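Local coordinates for kappa-carrageenase (Zobellia galactanivorans, PDB 5OCR), which probably hydrolyses kappa-carrageenan, a sulfated galactan of red algae, through the family 16 glycoside hydrolase module that makes up this chain, at residues 158-164 against 186-192; 10-14 against 100-104; 207-212 against 223-229. All coordinates share one frame; numbering follows the deposited sequence.

Interaction 1: 158-164 against 186-192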
loop_
_atom_site.group_PDB
_atom_site.type_symbol
_atom_site.label_atom_id
_atom_site.label_comp_id
_atom_site.label_asym_id
_atom_site.label_seq_id
_atom_site.Cartn_x
_atom_site.Cartn_y
_atom_site.Cartn_z
ATOM N N TYR A 158 4.525 -16.325 1.318
ATOM C CA TYR A 158 3.729 -16.368 2.560
ATOM C C TYR A 158 4.034 -15.191 3.515
ATOM O O TYR A 158 3.300 -14.956 4.489
ATOM C CB TYR A 158 4.075 -17.662 3.280
ATOM C CG TYR A 158 3.584 -18.872 2.497
ATOM C CD1 TYR A 158 2.231 -19.278 2.586
ATOM C CD2 TYR A 158 4.453 -19.607 1.695
ATOM C CE1 TYR A 158 1.791 -20.410 1.878
ATOM C CE2 TYR A 158 3.982 -20.723 0.951
ATOM C CZ TYR A 158 2.682 -21.086 1.063
ATOM O OH TYR A 158 2.232 -22.231 0.385
ATOM N N ASP A 159 5.169 -14.532 3.264
ATOM C CA ASP A 159 5.604 -13.422 4.139
ATOM C C ASP A 159 4.944 -12.111 3.687
ATOM O O ASP A 159 4.904 -11.816 2.486
ATOM C CB ASP A 159 7.127 -13.263 4.061
ATOM C CG ASP A 159 7.854 -14.549 4.586
ATOM O OD1 ASP A 159 7.535 -15.016 5.698
ATOM O OD2 ASP A 159 8.753 -15.100 3.895
ATOM N N MET A 160 4.543 -11.314 4.683
ATOM C CA MET A 160 4.102 -9.938 4.365
ATOM C C MET A 160 4.723 -8.905 5.252
ATOM O O MET A 160 5.252 -9.207 6.315
ATOM C CB MET A 160 2.563 -9.846 4.346
ATOM C CG MET A 160 2.000 -10.020 5.743
ATOM S SD MET A 160 0.203 -10.399 5.626
ATOM C CE MET A 160 0.069 -11.950 4.769
ATOM N N ASP A 161 4.671 -7.664 4.778
ATOM C CA ASP A 161 5.284 -6.559 5.512
ATOM C C ASP A 161 4.220 -5.551 5.859
ATOM O O ASP A 161 3.270 -5.346 5.099
ATOM C CB ASP A 161 6.276 -5.877 4.588
ATOM C CG ASP A 161 7.379 -6.856 4.140
ATOM O OD1 ASP A 161 8.000 -7.427 5.053
ATOM O OD2 ASP A 161 7.556 -7.116 2.914
ATOM N N LEU A 162 4.375 -4.952 7.034
ATOM C CA LEU A 162 3.366 -4.098 7.602
ATOM C C LEU A 162 4.120 -2.899 8.189
ATOM O O LEU A 162 3.993 -2.608 9.362
ATOM C CB LEU A 162 2.437 -4.801 8.622
ATOM C CG LEU A 162 1.927 -6.199 8.203
ATOM C CD1 LEU A 162 2.850 -7.316 8.736
ATOM C CD2 LEU A 162 0.582 -6.390 8.883
ATOM N N ASN A 163 4.801 -2.095 7.360
ATOM C CA ASN A 163 5.828 -1.175 7.879
ATOM C C ASN A 163 5.397 0.275 8.013
ATOM O O ASN A 163 4.388 0.621 7.443
ATOM C CB ASN A 163 6.976 -1.135 6.856
ATOM C CG ASN A 163 7.684 -2.460 6.808
ATOM O OD1 ASN A 163 7.718 -3.173 7.804
ATOM N ND2 ASN A 163 8.342 -2.748 5.726
ATOM N N LEU A 164 6.099 1.020 8.867
ATOM C CA LEU A 164 5.893 2.468 8.940
ATOM C C LEU A 164 7.046 3.211 8.277
ATOM O O LEU A 164 8.193 2.777 8.365
ATOM C CB LEU A 164 5.963 2.925 10.388
ATOM C CG LEU A 164 4.823 2.337 11.240
ATOM C CD1 LEU A 164 5.091 2.506 12.747
ATOM C CD2 LEU A 164 3.458 2.792 10.825
ATOM N N GLN A 186 9.627 0.593 13.538
ATOM C CA GLN A 186 8.971 0.762 12.250
ATOM C C GLN A 186 8.793 -0.462 11.382
ATOM O O GLN A 186 8.097 -0.391 10.416
ATOM C CB GLN A 186 9.604 1.872 11.431
ATOM C CG GLN A 186 9.518 3.232 12.110
ATOM C CD GLN A 186 10.175 4.311 11.359
ATOM O OE1 GLN A 186 10.807 5.184 11.974
ATOM N NE2 GLN A 186 10.085 4.275 10.024
ATOM N N LEU A 187 9.464 -1.558 11.659
ATOM C CA LEU A 187 9.397 -2.737 10.743
ATOM C C LEU A 187 8.496 -3.782 11.361
ATOM O O LEU A 187 8.785 -4.250 12.483
ATOM C CB LEU A 187 10.824 -3.320 10.529
ATOM C CG LEU A 187 10.949 -4.429 9.473
ATOM C CD1 LEU A 187 12.235 -4.251 8.635
ATOM C CD2 LEU A 187 10.983 -5.841 10.135
ATOM N N ASN A 188 7.515 -4.271 10.576
ATOM C CA ASN A 188 6.778 -5.439 10.977
ATOM C C ASN A 188 6.758 -6.463 9.856
ATOM O O ASN A 188 6.483 -6.140 8.715
ATOM C CB ASN A 188 5.307 -5.044 11.250
ATOM C CG ASN A 188 5.167 -4.192 12.457
ATOM O OD1 ASN A 188 5.647 -4.514 13.547
ATOM N ND2 ASN A 188 4.543 -3.046 12.269
ATOM N N LYS A 189 6.977 -7.731 10.194
ATOM C CA LYS A 189 6.883 -8.831 9.222
ATOM C C LYS A 189 5.923 -9.846 9.857
ATOM O O LYS A 189 5.881 -10.008 11.120
ATOM C CB LYS A 189 8.283 -9.444 9.038
ATOM C CG LYS A 189 9.144 -8.544 8.141
ATOM C CD LYS A 189 10.475 -9.207 7.778
ATOM C CE LYS A 189 11.263 -8.379 6.761
ATOM N NZ LYS A 189 10.670 -8.502 5.376
ATOM N N TRP A 190 5.089 -10.473 9.031
ATOM C CA TRP A 190 4.264 -11.585 9.524
ATOM C C TRP A 190 4.186 -12.628 8.474
ATOM O O TRP A 190 4.058 -12.309 7.303
ATOM C CB TRP A 190 2.862 -11.087 9.889
ATOM C CG TRP A 190 1.970 -12.138 10.489
ATOM C CD1 TRP A 190 1.972 -12.667 11.773
ATOM C CD2 TRP A 190 0.882 -12.813 9.813
ATOM N NE1 TRP A 190 0.948 -13.607 11.910
ATOM C CE2 TRP A 190 0.281 -13.749 10.793
ATOM C CE3 TRP A 190 0.303 -12.691 8.534
ATOM C CZ2 TRP A 190 -0.815 -14.550 10.470
ATOM C CZ3 TRP A 190 -0.808 -13.493 8.247
ATOM C CH2 TRP A 190 -1.356 -14.373 9.203
ATOM N N ARG A 191 4.310 -13.916 8.867
ATOM C CA ARG A 191 4.144 -15.042 7.979
ATOM C C ARG A 191 2.786 -15.718 8.077
ATOM O O ARG A 191 2.349 -16.173 9.205
ATOM C CB ARG A 191 5.316 -16.064 8.179
ATOM C CG ARG A 191 5.228 -17.117 7.096
ATOM C CD ARG A 191 6.434 -18.130 7.384
ATOM N NE ARG A 191 6.474 -19.126 6.296
ATOM C CZ ARG A 191 7.020 -18.912 5.082
ATOM N NH1 ARG A 191 7.562 -17.698 4.816
ATOM N NH2 ARG A 191 6.986 -19.861 4.111
ATOM N N ALA A 192 2.058 -15.796 6.934
ATOM C CA ALA A 192 0.672 -16.313 6.938
ATOM C C ALA A 192 0.725 -17.846 6.812
ATOM O O ALA A 192 1.716 -18.378 6.244
ATOM C CB ALA A 192 -0.067 -15.705 5.719
#
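Gln186 meets Leu164 twice. Its backbone O accepts Leu164 N at 2.9 Å. Its side chain runs extended, and NE2 reaches Leu164 O from above the carbonyl plane; Lys177 O is a second acceptor for this NE2. At Leu187, CG lies beside Asn163 OD1. That oxygen accepts Asn188 N at 3.0 Å, a side chain replacing a main-chain acceptor. Asn188 also bonds to Leu162: its ND2 donates to Leu162 O, and Asn188 O accepts Leu162 N.

Lys189 folds at its last torsion (chi4 -75°), bringing NZ to the syn side of Asp161 OD1 at 2.9 Å. Asp148 and Asp155 also bind this ammonium, and Gln146 holds Asp161 OD2. Trp190 and Met160 form the antiparallel hydrogen-bonded pair. Met160 SD touches the indole edge, 3.7 Å from Trp190 CE3, in a Met-aromatic contact.

The extended Arg191 side chain crosses that of Asp159, whose OD1 meets the guanidinium at its edge. Arg191 NH1 forms a salt bridge with Asp159 OD1 at 2.8 Å, though the bond is bent (141°) and weak. Tyr158 CB sits over the centre of the guanidinium face. Ala192 N closes the series with a bond to Tyr158 O.

Strand 189-191 thus pairs with the start of strand 159-170, whose other edge bonds to strand 134-144. Leu162 and Trp190 pack on strands 211-216 and 219-225.

Interaction 2: 10-14 against 100-104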
loop_
_atom_site.group_PDB
_atom_site.type_symbol
_atom_site.label_atom_id
_atom_site.label_comp_id
_atom_site.label_asym_id
_atom_site.label_seq_id
_atom_site.Cartn_x
_atom_site.Cartn_y
_atom_site.Cartn_z
ATOM N N GLN A 10 -18.724 -3.145 11.272
ATOM C CA GLN A 10 -17.785 -2.631 12.315
ATOM C C GLN A 10 -16.393 -3.169 12.055
ATOM O O GLN A 10 -16.263 -4.219 11.412
ATOM C CB GLN A 10 -18.207 -3.101 13.724
ATOM C CG GLN A 10 -19.479 -2.423 14.234
ATOM C CD GLN A 10 -19.113 -1.005 14.673
ATOM O OE1 GLN A 10 -18.384 -0.806 15.642
ATOM N NE2 GLN A 10 -19.594 -0.013 13.935
ATOM N N PRO A 11 -15.364 -2.529 12.638
ATOM C CA PRO A 11 -13.959 -3.150 12.622
ATOM C C PRO A 11 -13.977 -4.667 13.018
ATOM O O PRO A 11 -14.708 -5.119 13.960
ATOM C CB PRO A 11 -13.188 -2.301 13.636
ATOM C CG PRO A 11 -13.913 -0.943 13.592
ATOM C CD PRO A 11 -15.372 -1.303 13.457
ATOM N N THR A 12 -13.252 -5.491 12.259
ATOM C CA THR A 12 -13.194 -6.969 12.594
ATOM C C THR A 12 -12.691 -7.207 13.982
ATOM O O THR A 12 -13.229 -8.110 14.709
ATOM C CB THR A 12 -12.358 -7.717 11.531
ATOM O OG1 THR A 12 -12.981 -7.499 10.257
ATOM C CG2 THR A 12 -12.318 -9.256 11.745
ATOM N N LYS A 13 -11.657 -6.462 14.393
ATOM C CA LYS A 13 -11.083 -6.700 15.716
ATOM C C LYS A 13 -10.436 -5.408 16.205
ATOM O O LYS A 13 -9.712 -4.793 15.436
ATOM C CB LYS A 13 -10.023 -7.797 15.629
ATOM C CG LYS A 13 -9.362 -8.146 16.944
ATOM C CD LYS A 13 -10.322 -8.933 17.808
ATOM C CE LYS A 13 -9.478 -9.299 18.983
ATOM N NZ LYS A 13 -10.318 -10.209 19.729
ATOM N N THR A 14 -10.681 -4.989 17.457
ATOM C CA THR A 14 -10.064 -3.734 17.931
ATOM C C THR A 14 -9.425 -3.944 19.297
ATOM O O THR A 14 -9.706 -4.964 19.973
ATOM C CB THR A 14 -11.063 -2.574 18.055
ATOM O OG1 THR A 14 -11.974 -2.911 19.125
ATOM C CG2 THR A 14 -11.876 -2.358 16.750
ATOM N N GLY A 100 -8.052 6.446 13.463
ATOM C CA GLY A 100 -9.258 5.737 13.085
ATOM C C GLY A 100 -8.930 4.266 12.903
ATOM O O GLY A 100 -7.848 3.806 13.337
ATOM N N TYR A 101 -9.838 3.560 12.255
ATOM C CA TYR A 101 -9.595 2.188 11.885
ATOM C C TYR A 101 -9.759 2.004 10.396
ATOM O O TYR A 101 -10.751 2.507 9.825
ATOM C CB TYR A 101 -10.617 1.276 12.624
ATOM C CG TYR A 101 -10.240 -0.203 12.707
ATOM C CD1 TYR A 101 -9.738 -0.731 13.891
ATOM C CD2 TYR A 101 -10.475 -1.063 11.614
ATOM C CE1 TYR A 101 -9.376 -2.062 13.946
ATOM C CE2 TYR A 101 -10.055 -2.375 11.667
ATOM C CZ TYR A 101 -9.573 -2.863 12.870
ATOM O OH TYR A 101 -9.241 -4.210 12.962
ATOM N N PHE A 102 -8.818 1.270 9.764
ATOM C CA PHE A 102 -8.797 1.130 8.293
ATOM C C PHE A 102 -8.754 -0.341 7.908
ATOM O O PHE A 102 -7.833 -1.059 8.421
ATOM C CB PHE A 102 -7.564 1.843 7.727
ATOM C CG PHE A 102 -7.411 3.251 8.275
ATOM C CD1 PHE A 102 -7.911 4.329 7.541
ATOM C CD2 PHE A 102 -6.856 3.520 9.531
ATOM C CE1 PHE A 102 -7.917 5.610 8.087
ATOM C CE2 PHE A 102 -6.765 4.817 10.050
ATOM C CZ PHE A 102 -7.309 5.883 9.304
ATOM N N GLU A 103 -9.660 -0.810 7.052
ATOM C CA GLU A 103 -9.680 -2.243 6.756
ATOM C C GLU A 103 -9.984 -2.473 5.307
ATOM O O GLU A 103 -10.827 -1.699 4.748
ATOM C CB GLU A 103 -10.865 -2.808 7.620
ATOM C CG GLU A 103 -10.900 -4.372 7.563
ATOM C CD GLU A 103 -12.013 -4.956 8.467
ATOM O OE1 GLU A 103 -11.772 -4.989 9.696
ATOM O OE2 GLU A 103 -13.079 -5.347 7.929
ATOM N N ALA A 104 -9.344 -3.466 4.690
ATOM C CA ALA A 104 -9.655 -3.857 3.336
ATOM C C ALA A 104 -9.583 -5.331 3.212
ATOM O O ALA A 104 -8.819 -6.013 3.925
ATOM C CB ALA A 104 -8.635 -3.131 2.401
HETATM O O HOH W 1 -15.652 -4.938 8.790
#
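Pro11 and Tyr101 come within 6.9 Å between CA atoms, where an irregular N-terminal segment passes over strand 100-104 without any backbone pairing. Side chains from the strand bridge the gap, and they meet both backbone groups and side chains of the segment.

With CG opposite the backbone N (chi1 -161°), the Tyr101 ring leaves the strand toward 10-14 and lies against Pro11. Pro11 CB rests over the middle of the ring, 3.5 Å from the centroid and only 4° off the ring normal. This is a well-centred CH-pi contact. Thr14 CG2 touches the ring obliquely, 3.8 Å from Tyr101 CE1. The phenol then ends in a short hydrogen bond, Tyr101 OH donating to Lys13 O at 2.6 Å. The ring is therefore held both by its face and by its hydroxyl.

Glu103 stands two residues further on and also points toward the segment. Its OE1 grips Thr12 by two bonds. Thr12 N approaches on the syn lone pair at 3.0 Å, with a fairly straight N-H (163°). Thr12 OG1 donates from above the carboxylate plane at 2.8 Å to the same Glu103 OE1. The other oxygen, OE2, is bound by Tyr279 OH. A water joins Glu103 OE2 to Gln10 O. Both carboxylate oxygens are thus engaged, which probably favours the ionised form.

Strand 100-107 lies between strands 200-207 and 273-285, and Pro11 also packs on Trp21 and Trp283. Phe102 packs inward on strand 115-122 of the facing sheet, while Tyr101 and Glu103 face outward, as in the beta-sandwich of the GH16 jelly roll. The N-terminal segment is pinned onto its outer side.

Interaction 3: 207-212 against 223-229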
loop_
_atom_site.group_PDB
_atom_site.type_symbol
_atom_site.label_atom_id
_atom_site.label_comp_id
_atom_site.label_asym_id
_atom_site.label_seq_id
_atom_site.Cartn_x
_atom_site.Cartn_y
_atom_site.Cartn_z
ATOM N N VAL A 207 -5.292 3.106 14.354
ATOM C CA VAL A 207 -4.295 4.156 14.481
ATOM C C VAL A 207 -4.844 5.150 15.520
ATOM O O VAL A 207 -5.940 5.702 15.328
ATOM C CB VAL A 207 -4.076 4.948 13.165
ATOM C CG1 VAL A 207 -3.019 6.033 13.357
ATOM C CG2 VAL A 207 -3.664 3.987 12.042
ATOM N N ASN A 208 -4.115 5.351 16.607
ATOM C CA ASN A 208 -4.510 6.393 17.566
ATOM C C ASN A 208 -3.274 7.253 17.944
ATOM O O ASN A 208 -2.202 7.003 17.466
ATOM C CB ASN A 208 -5.245 5.787 18.809
ATOM C CG ASN A 208 -4.385 4.835 19.597
ATOM O OD1 ASN A 208 -3.251 5.164 20.022
ATOM N ND2 ASN A 208 -4.929 3.680 19.873
ATOM N N GLN A 209 -3.430 8.262 18.828
ATOM C CA GLN A 209 -2.275 9.133 19.114
ATOM C C GLN A 209 -1.156 8.403 19.778
ATOM O O GLN A 209 -0.026 8.901 19.764
ATOM C CB GLN A 209 -2.711 10.335 20.002
ATOM C CG GLN A 209 -3.275 9.858 21.309
ATOM C CD GLN A 209 -3.749 10.970 22.209
ATOM O OE1 GLN A 209 -3.202 12.078 22.223
ATOM N NE2 GLN A 209 -4.792 10.672 22.983
ATOM N N ASN A 210 -1.461 7.269 20.410
ATOM C CA ASN A 210 -0.462 6.530 21.138
ATOM C C ASN A 210 0.214 5.323 20.458
ATOM O O ASN A 210 1.402 5.046 20.672
ATOM C CB ASN A 210 -1.077 6.016 22.449
ATOM C CG ASN A 210 -1.604 7.137 23.325
ATOM O OD1 ASN A 210 -2.752 7.039 23.880
ATOM N ND2 ASN A 210 -0.805 8.171 23.508
ATOM N N GLU A 211 -0.563 4.581 19.669
ATOM C CA GLU A 211 -0.109 3.322 19.111
ATOM C C GLU A 211 -0.751 3.073 17.796
ATOM O O GLU A 211 -1.819 3.647 17.448
ATOM C CB GLU A 211 -0.607 2.169 20.019
ATOM C CG GLU A 211 -0.041 2.127 21.414
ATOM C CD GLU A 211 -0.510 0.869 22.136
ATOM O OE1 GLU A 211 -1.720 0.816 22.478
ATOM O OE2 GLU A 211 0.320 -0.045 22.370
ATOM N N ILE A 212 -0.139 2.153 17.073
ATOM C CA ILE A 212 -0.687 1.712 15.773
ATOM C C ILE A 212 -0.715 0.152 15.909
ATOM O O ILE A 212 0.255 -0.457 16.312
ATOM C CB ILE A 212 0.225 2.100 14.604
ATOM C CG1 ILE A 212 0.316 3.655 14.494
ATOM C CG2 ILE A 212 -0.332 1.544 13.264
ATOM C CD1 ILE A 212 1.639 4.090 13.831
ATOM N N ARG A 223 2.228 -4.287 16.657
ATOM C CA ARG A 223 1.820 -3.025 17.283
ATOM C C ARG A 223 3.054 -2.200 17.483
ATOM O O ARG A 223 4.129 -2.768 17.824
ATOM C CB ARG A 223 1.124 -3.372 18.614
ATOM C CG ARG A 223 0.834 -2.247 19.563
ATOM C CD ARG A 223 0.397 -2.882 20.912
ATOM N NE ARG A 223 -0.856 -3.636 20.855
ATOM C CZ ARG A 223 -1.955 -3.360 21.562
ATOM N NH1 ARG A 223 -1.979 -2.274 22.338
ATOM N NH2 ARG A 223 -3.037 -4.122 21.469
ATOM N N LYS A 224 2.938 -0.883 17.267
ATOM C CA LYS A 224 4.091 0.016 17.454
ATOM C C LYS A 224 3.652 1.312 18.079
ATOM O O LYS A 224 2.523 1.775 17.874
ATOM C CB LYS A 224 4.805 0.416 16.153
ATOM C CG LYS A 224 5.326 -0.718 15.266
ATOM C CD LYS A 224 6.524 -1.368 15.898
ATOM C CE LYS A 224 7.358 -1.898 14.752
ATOM N NZ LYS A 224 8.134 -3.061 15.300
ATOM N N PRO A 225 4.554 1.934 18.850
ATOM C CA PRO A 225 4.143 3.282 19.356
ATOM C C PRO A 225 3.989 4.272 18.234
ATOM O O PRO A 225 4.761 4.222 17.282
ATOM C CB PRO A 225 5.396 3.754 20.153
ATOM C CG PRO A 225 6.041 2.440 20.566
ATOM C CD PRO A 225 5.861 1.485 19.379
ATOM N N ASN A 226 3.074 5.237 18.386
ATOM C CA ASN A 226 2.854 6.246 17.256
ATOM C C ASN A 226 3.774 7.432 17.440
ATOM O O ASN A 226 3.419 8.446 18.086
ATOM C CB ASN A 226 1.371 6.674 17.211
ATOM C CG ASN A 226 1.083 7.488 15.980
ATOM O OD1 ASN A 226 2.046 7.867 15.328
ATOM N ND2 ASN A 226 -0.175 7.691 15.622
ATOM N N LYS A 227 5.003 7.303 16.931
ATOM C CA LYS A 227 5.977 8.354 17.162
ATOM C C LYS A 227 5.744 9.515 16.231
ATOM O O LYS A 227 5.735 10.661 16.677
ATOM C CB LYS A 227 7.398 7.808 16.956
ATOM C CG LYS A 227 8.468 8.692 17.472
ATOM C CD LYS A 227 9.678 7.743 17.693
ATOM C CE LYS A 227 10.925 8.536 17.897
ATOM N NZ LYS A 227 11.940 7.445 17.990
ATOM N N TYR A 228 5.590 9.219 14.947
ATOM C CA TYR A 228 5.623 10.291 13.926
ATOM C C TYR A 228 4.341 10.444 13.160
ATOM O O TYR A 228 4.210 11.415 12.449
ATOM C CB TYR A 228 6.735 9.985 12.945
ATOM C CG TYR A 228 8.105 10.020 13.551
ATOM C CD1 TYR A 228 8.544 11.135 14.275
ATOM C CD2 TYR A 228 8.987 8.934 13.372
ATOM C CE1 TYR A 228 9.858 11.162 14.820
ATOM C CE2 TYR A 228 10.265 8.952 13.893
ATOM C CZ TYR A 228 10.684 10.028 14.652
ATOM O OH TYR A 228 11.985 10.007 15.163
ATOM N N TRP A 229 3.413 9.473 13.274
ATOM C CA TRP A 229 2.303 9.273 12.341
ATOM C C TRP A 229 1.044 9.987 12.771
ATOM O O TRP A 229 -0.018 9.361 13.090
ATOM C CB TRP A 229 2.100 7.747 12.089
ATOM C CG TRP A 229 3.369 7.234 11.524
ATOM C CD1 TRP A 229 3.731 7.238 10.172
ATOM C CD2 TRP A 229 4.523 6.698 12.257
ATOM N NE1 TRP A 229 5.015 6.768 10.020
ATOM C CE2 TRP A 229 5.562 6.464 11.264
ATOM C CE3 TRP A 229 4.806 6.434 13.635
ATOM C CZ2 TRP A 229 6.854 5.960 11.649
ATOM C CZ3 TRP A 229 6.111 5.946 13.999
ATOM C CH2 TRP A 229 7.065 5.719 13.024
#
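Ile212 and Lys224 form the antiparallel hydrogen-bonded pair of this hairpin. Ile212 N donates to Lys224 O at 2.8 Å, and Lys224 N donates back to Ile212 O. Glu211 and Pro225 follow as a non-hydrogen-bonded pair. Beyond this pair regular strand pairing stops, and Asn226 N donates to Asn210 O.

Two asparagines organise the polar bonds of the loops. The CB bond of Asn226 already points at 207-212, and a chi1 of -171° carries the amide on to Asn208 O. ND2 gives a straight bond to Asn208 O at 2.8 Å (169°), and it also donates to Trp229 O. Asn226 OD1 accepts Trp229 N in an Asx motif. With both ends of the amide bonded, its rotation is fixed. Asn208 works within its own turn. Its OD1 accepts Asn210 N in an Asx turn and also takes Glu211 N.

The charged contact lies on the exposed side. Arg223 NH1 makes a salt bridge to Glu211 OE1 at 3.1 Å and a weak hydrogen bond to Glu211 OE2. The carboxylate and guanidinium planes are 59° apart, so this is not a coplanar two-point pair. Glu220 binds Arg223 NE as well.

Apolar contact is narrow. Ile212 CD1 touches the indole of Trp229 obliquely, 3.9 Å from CE3, and also lies near Asn226 CG. Leu164 of strand 159-170 packs on both Ile212 and Trp229, while His165 O accepts the indole NE1.

The chemistry implies that main-chain bonds do most of the joining. The buried Asn226 amide adds one more where regular pairing stops and fixes its own turn, while the salt bridge is a looser link toward solvent.

Overall arrangement
Interaction 1 is the most buried of the three, while interactions 2 and 3 are partly exposed. Interaction 1 relies on regular strand pairing, prolonged by asparagine and glutamine side chains and flanked by salt bridges. Interaction 3 pairs only briefly and is extended by asparagine amides that shape its turns. Interaction 2 has no pairing and fastens a loop through a ring face, a phenol and a carboxylate. Interactions 1 and 3 touch directly: Lys224 NZ probably bonds to Leu187 O, and Lys224 CE lies beside Asn188 OD1. Interactions 2 and 3 meet through neighbouring strands, with Val207 N probably bonded to Gly100 O. Interactions 1 and 2 do not touch, their nearest atoms being about 10 Å apart.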